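Local coordinates for 5-cytosine DNA methyltransferase (Entamoeba histolytica, PDB 3QV2), which probably transfers a methyl group from S-adenosyl-L-methionine to carbon 5 of cytosine in tRNA or DNA, as a DNMT2-type enzyme, at residues A[206-211]-A[273-278]; A[197-202]-A[280-285]. All blocks are in the same frame, centred on the assembly; numbering follows the deposited sequence.

Contact 1 (A[206-211]-A[273-278]); sequences ESYSIP and YFTPNE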
loop_
_atom_site.group_PDB
_atom_site.type_symbol
_atom_site.label_atom_id
_atom_site.label_comp_id
_atom_site.label_asym_id
_atom_site.label_seq_id
_atom_site.Cartn_x
_atom_site.Cartn_y
_atom_site.Cartn_z
ATOM N N GLU A 206 -24.418 -2.805 -13.587
ATOM C CA GLU A 206 -25.233 -1.945 -12.731
ATOM C C GLU A 206 -25.179 -2.380 -11.268
ATOM O O GLU A 206 -25.646 -1.663 -10.382
ATOM C CB GLU A 206 -26.688 -1.905 -13.208
ATOM C CG GLU A 206 -27.506 -3.121 -12.810
ATOM C CD GLU A 206 -28.958 -2.779 -12.527
ATOM O OE1 GLU A 206 -29.221 -1.660 -12.034
ATOM O OE2 GLU A 206 -29.837 -3.624 -12.801
ATOM N N SER A 207 -24.606 -3.552 -11.019
ATOM C CA SER A 207 -24.522 -4.087 -9.664
ATOM C C SER A 207 -23.549 -3.285 -8.808
ATOM O O SER A 207 -23.351 -3.584 -7.631
ATOM C CB SER A 207 -24.103 -5.560 -9.688
ATOM O OG SER A 207 -22.788 -5.706 -10.198
ATOM N N TYR A 208 -22.943 -2.264 -9.406
ATOM C CA TYR A 208 -21.975 -1.430 -8.703
ATOM C C TYR A 208 -22.550 -0.068 -8.321
ATOM O O TYR A 208 -21.980 0.643 -7.492
ATOM C CB TYR A 208 -20.704 -1.250 -9.539
ATOM C CG TYR A 208 -19.782 -2.451 -9.530
ATOM C CD1 TYR A 208 -19.737 -3.328 -10.605
ATOM C CD2 TYR A 208 -18.954 -2.705 -8.443
ATOM C CE1 TYR A 208 -18.894 -4.426 -10.598
ATOM C CE2 TYR A 208 -18.110 -3.801 -8.426
ATOM C CZ TYR A 208 -18.084 -4.657 -9.507
ATOM O OH TYR A 208 -17.242 -5.746 -9.490
ATOM N N SER A 209 -23.678 0.289 -8.925
ATOM C CA SER A 209 -24.326 1.563 -8.636
ATOM C C SER A 209 -24.918 1.582 -7.231
ATOM O O SER A 209 -25.396 0.562 -6.733
ATOM C CB SER A 209 -25.407 1.869 -9.677
ATOM O OG SER A 209 -26.349 0.814 -9.765
ATOM N N ILE A 210 -24.878 2.748 -6.595
ATOM C CA ILE A 210 -25.397 2.902 -5.241
ATOM C C ILE A 210 -26.910 2.708 -5.222
ATOM O O ILE A 210 -27.632 3.374 -5.964
ATOM C CB ILE A 210 -25.081 4.300 -4.675
ATOM C CG1 ILE A 210 -23.703 4.777 -5.144
ATOM C CG2 ILE A 210 -25.163 4.291 -3.156
ATOM C CD1 ILE A 210 -22.552 3.965 -4.595
ATOM N N PRO A 211 -27.393 1.791 -4.371
ATOM C CA PRO A 211 -28.833 1.567 -4.205
ATOM C C PRO A 211 -29.552 2.855 -3.806
ATOM O O PRO A 211 -29.016 3.643 -3.026
ATOM C CB PRO A 211 -28.895 0.546 -3.063
ATOM C CG PRO A 211 -27.580 -0.165 -3.122
ATOM C CD PRO A 211 -26.589 0.885 -3.533
ATOM N N TYR A 273 -20.063 2.761 -7.050
ATOM C CA TYR A 273 -18.753 2.548 -6.456
ATOM C C TYR A 273 -17.753 2.295 -7.569
ATOM O O TYR A 273 -18.119 1.826 -8.647
ATOM C CB TYR A 273 -18.760 1.340 -5.518
ATOM C CG TYR A 273 -19.782 1.401 -4.405
ATOM C CD1 TYR A 273 -19.591 2.221 -3.302
ATOM C CD2 TYR A 273 -20.929 0.620 -4.450
ATOM C CE1 TYR A 273 -20.522 2.272 -2.280
ATOM C CE2 TYR A 273 -21.864 0.663 -3.437
ATOM C CZ TYR A 273 -21.656 1.490 -2.354
ATOM O OH TYR A 273 -22.589 1.530 -1.345
ATOM N N PHE A 274 -16.490 2.611 -7.314
ATOM C CA PHE A 274 -15.427 2.193 -8.213
ATOM C C PHE A 274 -15.275 0.683 -8.091
ATOM O O PHE A 274 -15.402 0.127 -6.999
ATOM C CB PHE A 274 -14.112 2.887 -7.860
ATOM C CG PHE A 274 -14.097 4.360 -8.168
ATOM C CD1 PHE A 274 -13.847 4.808 -9.455
ATOM C CD2 PHE A 274 -14.319 5.296 -7.171
ATOM C CE1 PHE A 274 -13.826 6.160 -9.746
ATOM C CE2 PHE A 274 -14.298 6.651 -7.453
ATOM C CZ PHE A 274 -14.052 7.083 -8.744
ATOM N N THR A 275 -15.013 0.015 -9.209
ATOM C CA THR A 275 -14.840 -1.433 -9.201
ATOM C C THR A 275 -13.474 -1.800 -8.636
ATOM O O THR A 275 -12.575 -0.962 -8.591
ATOM C CB THR A 275 -14.963 -2.021 -10.616
ATOM O OG1 THR A 275 -13.799 -1.679 -11.379
ATOM C CG2 THR A 275 -16.205 -1.488 -11.310
ATOM N N PRO A 276 -13.313 -3.058 -8.198
ATOM C CA PRO A 276 -12.010 -3.515 -7.705
ATOM C C PRO A 276 -10.913 -3.261 -8.735
ATOM O O PRO A 276 -9.816 -2.823 -8.387
ATOM C CB PRO A 276 -12.219 -5.019 -7.521
ATOM C CG PRO A 276 -13.680 -5.167 -7.273
ATOM C CD PRO A 276 -14.346 -4.104 -8.099
ATOM N N ASN A 277 -11.223 -3.534 -9.999
ATOM C CA ASN A 277 -10.266 -3.371 -11.083
ATOM C C ASN A 277 -9.841 -1.916 -11.257
ATOM O O ASN A 277 -8.699 -1.631 -11.619
ATOM C CB ASN A 277 -10.847 -3.920 -12.389
ATOM C CG ASN A 277 -9.808 -4.046 -13.485
ATOM O OD1 ASN A 277 -9.793 -3.265 -14.436
ATOM N ND2 ASN A 277 -8.929 -5.034 -13.354
ATOM N N GLU A 278 -10.764 -0.998 -10.991
ATOM C CA GLU A 278 -10.479 0.429 -11.099
ATOM C C GLU A 278 -9.537 0.904 -9.995
ATOM O O GLU A 278 -8.616 1.682 -10.247
ATOM C CB GLU A 278 -11.777 1.241 -11.092
ATOM C CG GLU A 278 -12.606 1.073 -12.358
ATOM C CD GLU A 278 -13.925 1.821 -12.302
ATOM O OE1 GLU A 278 -14.490 1.952 -11.197
ATOM O OE2 GLU A 278 -14.392 2.279 -13.364
#
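Tyr208 and Ile210, in the loop leading to helix 212-218, pack against Tyr273, Thr275 and Pro276, where the chain turns into helix 276-282 through a capping box. Two CH-pi contacts carry the packing, one in each direction. The methyl CG2 of Thr275 sits over the centre of the Tyr208 ring, 3.9 Å from its centroid and almost on the ring normal. Pro276 CD comes in obliquely beside it, 3.8 Å from Tyr208 CE2. In return, Ile210 puts its terminal methyl CD1 over the centre of one face of the Tyr273 ring, close at 3.4 Å from the centroid. One backbone bond joins the segments: Tyr273 N gives its hydrogen to Tyr208 O at 2.9 Å, with the donor tilted 34° from the carbonyl plane.

Thr275 divides its work. With chi1 72°, OG1 lies between the backbone N and the carbonyl carbon and accepts from Glu278 N at 3.1 Å, while CG2 stands anti to the carbonyl carbon and meets Tyr208. Glu278 OE1 closes the box by taking the hydrogen of Thr275 N at 2.8 Å. Outside the segments, Thr275 OG1 also bonds Asp201, and Arg272 makes a salt bridge to Glu278 OE1. Tyr302 of helix 298-306 touches both Tyr208 and Pro276.

The chemistry is thus mostly methyl against ring, and the polar groups at the helix start are shared between the capping box and partners outside it, Asp201 and Arg272; the same threonine both caps the helix and presses its methyl on the loop's tyrosine.

Contact 2 (A[197-202]-A[280-285]); sequences SNYLDN and KKIHGF. With SO4 (sulfate ion), chain E.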
loop_
_atom_site.group_PDB
_atom_site.type_symbol
_atom_site.label_atom_id
_atom_site.label_comp_id
_atom_site.label_asym_id
_atom_site.label_seq_id
_atom_site.Cartn_x
_atom_site.Cartn_y
_atom_site.Cartn_z
ATOM N N SER A 197 -10.443 9.932 -15.413
ATOM C CA SER A 197 -10.930 9.297 -16.632
ATOM C C SER A 197 -10.084 8.086 -17.021
ATOM O O SER A 197 -10.615 7.048 -17.416
ATOM C CB SER A 197 -10.938 10.308 -17.783
ATOM O OG SER A 197 -11.474 11.556 -17.372
ATOM N N ASN A 198 -8.767 8.224 -16.901
ATOM C CA ASN A 198 -7.828 7.202 -17.364
ATOM C C ASN A 198 -7.940 5.853 -16.652
ATOM O O ASN A 198 -7.431 4.845 -17.143
ATOM C CB ASN A 198 -6.388 7.718 -17.269
ATOM C CG ASN A 198 -6.141 8.926 -18.154
ATOM O OD1 ASN A 198 -6.330 10.068 -17.733
ATOM N ND2 ASN A 198 -5.710 8.680 -19.387
ATOM N N TYR A 199 -8.605 5.830 -15.504
ATOM C CA TYR A 199 -8.644 4.624 -14.684
ATOM C C TYR A 199 -10.003 3.932 -14.705
ATOM O O TYR A 199 -10.174 2.863 -14.119
ATOM C CB TYR A 199 -8.251 4.955 -13.243
ATOM C CG TYR A 199 -6.942 5.709 -13.121
ATOM C CD1 TYR A 199 -6.900 7.093 -13.238
ATOM C CD2 TYR A 199 -5.749 5.035 -12.888
ATOM C CE1 TYR A 199 -5.708 7.785 -13.128
ATOM C CE2 TYR A 199 -4.553 5.720 -12.776
ATOM C CZ TYR A 199 -4.540 7.094 -12.897
ATOM O OH TYR A 199 -3.354 7.786 -12.787
ATOM N N LEU A 200 -10.966 4.539 -15.389
ATOM C CA LEU A 200 -12.336 4.038 -15.391
ATOM C C LEU A 200 -12.537 2.870 -16.352
ATOM O O LEU A 200 -12.142 2.944 -17.514
ATOM C CB LEU A 200 -13.299 5.162 -15.769
ATOM C CG LEU A 200 -13.285 6.402 -14.876
ATOM C CD1 LEU A 200 -14.151 7.505 -15.470
ATOM C CD2 LEU A 200 -13.746 6.051 -13.472
ATOM N N ASP A 201 -13.153 1.798 -15.862
ATOM C CA ASP A 201 -13.664 0.756 -16.741
ATOM C C ASP A 201 -14.759 1.377 -17.599
ATOM O O ASP A 201 -15.338 2.399 -17.229
ATOM C CB ASP A 201 -14.228 -0.416 -15.942
ATOM C CG ASP A 201 -13.211 -1.029 -15.006
ATOM O OD1 ASP A 201 -11.996 -0.838 -15.222
ATOM O OD2 ASP A 201 -13.628 -1.714 -14.050
ATOM N N ASN A 202 -15.056 0.762 -18.737
ATOM C CA ASN A 202 -15.949 1.396 -19.704
ATOM C C ASN A 202 -17.321 0.745 -19.872
ATOM O O ASN A 202 -18.137 1.224 -20.661
ATOM C CB ASN A 202 -15.255 1.546 -21.063
ATOM C CG ASN A 202 -14.663 0.246 -21.558
ATOM O OD1 ASN A 202 -13.451 0.043 -21.510
ATOM N ND2 ASN A 202 -15.520 -0.649 -22.034
ATOM N N LYS A 280 -7.470 -1.038 -8.468
ATOM C CA LYS A 280 -6.223 -1.707 -8.815
ATOM C C LYS A 280 -5.390 -0.858 -9.772
ATOM O O LYS A 280 -4.173 -0.759 -9.626
ATOM C CB LYS A 280 -6.517 -3.081 -9.429
ATOM C CG LYS A 280 -5.288 -3.930 -9.707
ATOM C CD LYS A 280 -4.732 -3.671 -11.095
ATOM C CE LYS A 280 -5.764 -3.975 -12.166
ATOM N NZ LYS A 280 -5.167 -3.926 -13.527
ATOM N N LYS A 281 -6.054 -0.242 -10.745
ATOM C CA LYS A 281 -5.377 0.631 -11.697
ATOM C C LYS A 281 -4.929 1.938 -11.048
ATOM O O LYS A 281 -3.851 2.453 -11.347
ATOM C CB LYS A 281 -6.271 0.908 -12.910
ATOM C CG LYS A 281 -6.360 -0.254 -13.889
ATOM C CD LYS A 281 -7.263 0.066 -15.067
ATOM C CE LYS A 281 -8.723 0.114 -14.651
ATOM N NZ LYS A 281 -9.624 0.342 -15.815
ATOM N N ILE A 282 -5.756 2.471 -10.157
ATOM C CA ILE A 282 -5.423 3.711 -9.463
ATOM C C ILE A 282 -4.210 3.529 -8.552
ATOM O O ILE A 282 -3.404 4.446 -8.387
ATOM C CB ILE A 282 -6.614 4.240 -8.640
ATOM C CG1 ILE A 282 -7.777 4.615 -9.567
ATOM C CG2 ILE A 282 -6.194 5.438 -7.811
ATOM C CD1 ILE A 282 -8.986 5.168 -8.836
ATOM N N HIS A 283 -4.081 2.341 -7.968
ATOM C CA HIS A 283 -2.951 2.040 -7.093
ATOM C C HIS A 283 -1.691 1.697 -7.885
ATOM O O HIS A 283 -0.623 1.492 -7.311
ATOM C CB HIS A 283 -3.299 0.912 -6.118
ATOM C CG HIS A 283 -4.213 1.336 -5.010
ATOM N ND1 HIS A 283 -4.396 0.584 -3.866
ATOM C CD2 HIS A 283 -4.993 2.431 -4.865
ATOM C CE1 HIS A 283 -5.249 1.199 -3.070
ATOM N NE2 HIS A 283 -5.629 2.323 -3.652
ATOM N N GLY A 284 -1.825 1.630 -9.205
ATOM C CA GLY A 284 -0.675 1.486 -10.079
ATOM C C GLY A 284 -0.153 0.076 -10.277
ATOM O O GLY A 284 1.023 -0.109 -10.591
ATOM N N PHE A 285 -1.013 -0.922 -10.101
ATOM C CA PHE A 285 -0.632 -2.297 -10.407
ATOM C C PHE A 285 -0.614 -2.496 -11.921
ATOM O O PHE A 285 -1.281 -1.764 -12.652
ATOM C CB PHE A 285 -1.584 -3.292 -9.741
ATOM C CG PHE A 285 -1.463 -3.338 -8.244
ATOM C CD1 PHE A 285 -0.777 -4.368 -7.620
ATOM C CD2 PHE A 285 -2.032 -2.348 -7.461
ATOM C CE1 PHE A 285 -0.665 -4.410 -6.242
ATOM C CE2 PHE A 285 -1.922 -2.384 -6.085
ATOM C CZ PHE A 285 -1.238 -3.416 -5.475
HETATM S S SO4 E . -8.659 -2.463 -18.564
HETATM O O1 SO4 E . -9.819 -2.685 -17.709
HETATM O O2 SO4 E . -8.209 -1.074 -18.395
HETATM O O3 SO4 E . -7.603 -3.407 -18.190
HETATM O O4 SO4 E . -8.967 -2.709 -19.973
HETATM O O HOH W 1 -8.674 2.401 -17.393
#
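Lys281 and Asp201 form the salt bridge that leads the polar side of this contact, NZ lying 2.7 Å from OD1 and meeting it nearly along the carboxylate C-O bond direction. The lysine chain bends at chi3 (-71°), which turns CE out of the extended course of the carbons before it, and CE comes to 3.2 Å from Tyr199 O.

Further acceptors lie round the ammonium group. NZ makes a weak bond to Tyr199 O at 3.1 Å and gives a hydrogen to a water 2.8 Å away, which donates in turn to Asn198 O. A sulfate ion, probably from the crystallisation liquor, accepts at longer range through O2. With four acceptors for three N-H groups, the weak and long bonds probably compete. The carboxylate and the backbone oxygen would be expected to favour the charged form of the lysine.

The apolar part belongs to Tyr199 and Ile282, whose side chains cross at about a right angle. Tyr199 CB rests 3.7 Å from Ile282 CG1, and ring atom CD2 is equally near Ile282 CA.

A separate polar neighbour, Lys281 O, lies at the ring edge, near its plane, 3.6 Å from Tyr199 CD2. The phenol oxygen has its partner elsewhere, in Ser194.

Pro167 touches Tyr199 and Asn168 touches Ile282. Through the salt bridge and the Tyr199-Ile282 packing, the loop between strand 172-178 and helix 212-218 is joined to the C-terminal turn of helix 276-282, which the Schellman motif at Gly284 closes.

Both contacts fix the long loop between strand 172-178 and helix 212-218 to helix 276-282: contact 1 takes the approach to the helix and its first turn, contact 2 its end. Their centres lie about 13 Å apart. Contact 1 is the buried one and relies on methyl-to-ring packing, whereas contact 2 is partly buried and adds a charged pair, a water and a sulfate to its apolar side. Asp201 joins them: OD2 reaches Thr275 OG1 at 2.7 Å, a probable hydrogen bond, while OD1 takes the lysine of contact 2, and its backbone N probably bonds Glu278 OE2. The capping box of contact 1 is therefore tied to the loop of contact 2.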